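Local coordinates for DegV domain-containing protein Cgl2349/cg2579 (Corynebacterium glutamicum, PDB 3EGL) that binds long-chain fatty acids such as palmitate and may take part in lipid transport or fatty acid metabolism, at residues E206-A217 with G252-A263. Numbering follows the deposited sequence.
Sequences EPVFIAIGQNEA and GPGAVSVSAVFA. With PLM (palmitic acid), chain D.
Val-208 lays CG1 over one face of the Phe-262 ring, 3.6 Å above its plane and offset toward the rim, a CH-pi contact. Chi1 of -171° sets CG1 anti to the backbone N; CG2 also reaches the ring, at CD1 and CE1. Farther along the sheet, on the face with Val-258 and Ala-260, Ile-210 bends its CD1 onto Ala-260 CB at 3.4 Å and also touches Val-258. Ile-212 CG2 meets Val-256 CG1 at 3.9 Å. Helix 224-231 packs on Ile-212, Val-256 and Val-258.

The opposite face carries Phe-209, Ala-211, Ser-257, Ser-259 and Val-261. A water donates to Ala-211 O and lies 2.7 Å from Ser-257 OG and 2.6 Å from Ser-259 OG, so it joins both strands. Ser-257 CB touches palmitate CG, the end of the acyl chain, at 3.5 Å. The carboxylate end is held by Ser-76 and Thr-42.

Paired backbone hydrogen bonds link Phe-209 with Val-261, Ala-211 with Ser-259, and Gly-213 with Ser-257. At the far end Asn-215 is matched by two residues, Gly-254 and Ala-255: a G1 beta bulge. These are adjacent antiparallel strands of the mixed six-stranded sheet in the DegV fold, beside its fatty-acid pocket.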
# COMPACT_ATOMS: atom_id res chain seq x y z
N GLU A 206 -10.32 -16.82 11.28
CA GLU A 206 -9.89 -15.78 12.20
C GLU A 206 -10.27 -14.40 11.68
O GLU A 206 -10.23 -14.19 10.48
CB GLU A 206 -8.38 -15.83 12.38
CG GLU A 206 -7.90 -17.20 12.70
CD GLU A 206 -7.65 -17.37 14.16
OE1 GLU A 206 -8.62 -17.38 14.95
OE2 GLU A 206 -6.46 -17.47 14.51
N PRO A 207 -10.66 -13.48 12.58
CA PRO A 207 -10.96 -12.08 12.26
C PRO A 207 -9.82 -11.43 11.49
O PRO A 207 -8.66 -11.72 11.71
CB PRO A 207 -11.08 -11.42 13.63
CG PRO A 207 -10.48 -12.43 14.61
CD PRO A 207 -10.85 -13.73 14.02
N VAL A 208 -10.19 -10.54 10.58
CA VAL A 208 -9.27 -9.94 9.66
C VAL A 208 -9.40 -8.44 9.83
O VAL A 208 -10.46 -7.92 10.15
CB VAL A 208 -9.70 -10.27 8.21
CG1 VAL A 208 -8.63 -9.83 7.21
CG2 VAL A 208 -9.99 -11.77 8.06
N PHE A 209 -8.34 -7.71 9.56
CA PHE A 209 -8.51 -6.28 9.41
C PHE A 209 -8.50 -5.90 7.91
O PHE A 209 -7.59 -6.28 7.18
CB PHE A 209 -7.45 -5.52 10.21
CG PHE A 209 -7.31 -4.08 9.83
CD1 PHE A 209 -8.10 -3.10 10.44
CD2 PHE A 209 -6.39 -3.68 8.86
CE1 PHE A 209 -7.95 -1.76 10.09
CE2 PHE A 209 -6.26 -2.34 8.51
CZ PHE A 209 -7.06 -1.37 9.13
N ILE A 210 -9.49 -5.12 7.46
CA ILE A 210 -9.64 -4.82 6.04
C ILE A 210 -9.76 -3.34 5.69
O ILE A 210 -10.58 -2.60 6.24
CB ILE A 210 -10.94 -5.47 5.45
CG1 ILE A 210 -10.95 -6.98 5.63
CG2 ILE A 210 -11.09 -5.14 3.96
CD1 ILE A 210 -10.11 -7.71 4.59
N ALA A 211 -9.00 -2.94 4.69
CA ALA A 211 -9.10 -1.59 4.17
C ALA A 211 -9.54 -1.68 2.72
O ALA A 211 -8.85 -2.30 1.87
CB ALA A 211 -7.78 -0.87 4.32
N ILE A 212 -10.68 -1.07 2.41
CA ILE A 212 -11.16 -1.15 1.06
C ILE A 212 -10.90 0.17 0.39
O ILE A 212 -11.34 1.21 0.89
CB ILE A 212 -12.64 -1.50 1.01
CG1 ILE A 212 -12.81 -2.96 1.41
CG2 ILE A 212 -13.21 -1.26 -0.41
CD1 ILE A 212 -14.21 -3.27 1.96
N GLY A 213 -10.17 0.11 -0.72
CA GLY A 213 -9.81 1.30 -1.48
C GLY A 213 -10.66 1.42 -2.72
O GLY A 213 -11.06 0.41 -3.33
N GLN A 214 -10.94 2.65 -3.12
CA GLN A 214 -11.71 2.84 -4.35
C GLN A 214 -11.21 4.03 -5.14
O GLN A 214 -10.76 5.04 -4.58
CB GLN A 214 -13.22 2.97 -4.06
CG GLN A 214 -13.61 4.16 -3.22
CD GLN A 214 -13.63 5.48 -4.01
OE1 GLN A 214 -13.28 6.53 -3.47
NE2 GLN A 214 -14.02 5.43 -5.30
N ASN A 215 -11.32 3.91 -6.45
CA ASN A 215 -11.13 5.05 -7.31
C ASN A 215 -12.32 5.18 -8.23
O ASN A 215 -12.47 4.39 -9.19
CB ASN A 215 -9.84 4.93 -8.11
CG ASN A 215 -9.66 6.09 -9.05
OD1 ASN A 215 -9.58 5.91 -10.25
ND2 ASN A 215 -9.68 7.31 -8.52
N GLU A 216 -13.15 6.18 -7.94
CA GLU A 216 -14.41 6.41 -8.65
C GLU A 216 -15.29 5.17 -8.65
O GLU A 216 -15.82 4.77 -9.70
CB GLU A 216 -14.13 6.85 -10.08
CG GLU A 216 -13.69 8.26 -10.13
CD GLU A 216 -13.30 8.66 -11.50
OE1 GLU A 216 -14.20 8.90 -12.38
OE2 GLU A 216 -12.07 8.76 -11.70
N ALA A 217 -15.40 4.55 -7.48
CA ALA A 217 -16.12 3.30 -7.34
C ALA A 217 -16.71 3.21 -5.93
O ALA A 217 -16.70 2.13 -5.30
CB ALA A 217 -15.20 2.14 -7.64
N GLY A 252 -6.91 2.94 -13.23
CA GLY A 252 -8.07 3.37 -13.98
C GLY A 252 -9.27 3.61 -13.08
O GLY A 252 -9.22 3.24 -11.91
N PRO A 253 -10.34 4.21 -13.62
CA PRO A 253 -11.56 4.43 -12.84
C PRO A 253 -12.31 3.11 -12.58
O PRO A 253 -12.16 2.13 -13.32
CB PRO A 253 -12.41 5.39 -13.71
CG PRO A 253 -11.79 5.40 -15.06
CD PRO A 253 -10.44 4.72 -15.01
N GLY A 254 -13.08 3.08 -11.48
CA GLY A 254 -13.89 1.92 -11.12
C GLY A 254 -13.15 0.87 -10.32
O GLY A 254 -13.74 -0.13 -9.92
N ALA A 255 -11.87 1.11 -10.08
CA ALA A 255 -11.02 0.15 -9.36
C ALA A 255 -11.34 0.14 -7.88
O ALA A 255 -11.58 1.19 -7.29
CB ALA A 255 -9.54 0.45 -9.56
N VAL A 256 -11.32 -1.07 -7.33
CA VAL A 256 -11.53 -1.34 -5.93
C VAL A 256 -10.43 -2.29 -5.39
O VAL A 256 -10.23 -3.38 -5.92
CB VAL A 256 -12.94 -1.96 -5.70
CG1 VAL A 256 -13.16 -2.19 -4.21
CG2 VAL A 256 -14.04 -1.04 -6.27
N SER A 257 -9.72 -1.84 -4.35
CA SER A 257 -8.66 -2.64 -3.74
C SER A 257 -9.11 -3.17 -2.35
O SER A 257 -9.89 -2.52 -1.63
CB SER A 257 -7.37 -1.80 -3.60
OG SER A 257 -7.54 -0.67 -2.72
N VAL A 258 -8.60 -4.35 -2.00
CA VAL A 258 -8.80 -4.90 -0.67
C VAL A 258 -7.41 -5.14 -0.07
O VAL A 258 -6.65 -5.95 -0.58
CB VAL A 258 -9.58 -6.23 -0.72
CG1 VAL A 258 -9.56 -6.96 0.65
CG2 VAL A 258 -11.01 -5.98 -1.14
N SER A 259 -7.08 -4.39 0.99
CA SER A 259 -5.82 -4.61 1.73
C SER A 259 -6.23 -5.27 3.02
O SER A 259 -7.09 -4.74 3.76
CB SER A 259 -5.10 -3.31 2.01
OG SER A 259 -5.01 -2.47 0.84
N ALA A 260 -5.66 -6.43 3.30
CA ALA A 260 -6.08 -7.19 4.46
C ALA A 260 -4.90 -7.58 5.31
O ALA A 260 -3.84 -7.92 4.78
CB ALA A 260 -6.83 -8.45 4.01
N VAL A 261 -5.07 -7.53 6.63
CA VAL A 261 -4.05 -8.06 7.54
C VAL A 261 -4.66 -9.21 8.30
O VAL A 261 -5.72 -9.05 8.87
CB VAL A 261 -3.59 -6.97 8.56
CG1 VAL A 261 -2.49 -7.55 9.53
CG2 VAL A 261 -3.11 -5.67 7.81
N PHE A 262 -4.00 -10.37 8.29
CA PHE A 262 -4.58 -11.61 8.81
C PHE A 262 -3.92 -12.03 10.11
O PHE A 262 -2.91 -11.45 10.51
CB PHE A 262 -4.49 -12.73 7.77
CG PHE A 262 -5.27 -12.46 6.51
CD1 PHE A 262 -6.60 -12.88 6.38
CD2 PHE A 262 -4.69 -11.77 5.44
CE1 PHE A 262 -7.35 -12.63 5.21
CE2 PHE A 262 -5.42 -11.51 4.25
CZ PHE A 262 -6.76 -11.95 4.14
N ALA A 263 -4.50 -13.04 10.75
CA ALA A 263 -3.96 -13.62 11.99
C ALA A 263 -2.60 -14.24 11.76
O ALA A 263 -1.70 -14.05 12.55
CB ALA A 263 -4.93 -14.66 12.58
C1 PLM D . 5.93 5.60 -9.81
O1 PLM D . 6.90 4.89 -9.48
O2 PLM D . 5.89 6.04 -10.97
C2 PLM D . 4.81 5.92 -8.87
C3 PLM D . 4.08 4.62 -8.53
C4 PLM D . 3.14 4.09 -9.58
C5 PLM D . 2.93 2.62 -9.23
C6 PLM D . 1.87 1.97 -10.08
C7 PLM D . 1.77 0.51 -9.69
C8 PLM D . 0.47 -0.18 -10.15
C9 PLM D . -0.71 0.26 -9.29
CA PLM D . -1.86 -0.75 -9.30
CB PLM D . -3.19 -0.15 -8.85
CC PLM D . -3.24 0.43 -7.43
CD PLM D . -3.70 -0.63 -6.44
CE PLM D . -4.39 -0.05 -5.22
CF PLM D . -3.54 -0.25 -3.96
CG PLM D . -3.89 -1.49 -3.15
O HOH W 1 -7.26 -13.80 9.89
O HOH W 2 -6.94 -1.03 -0.16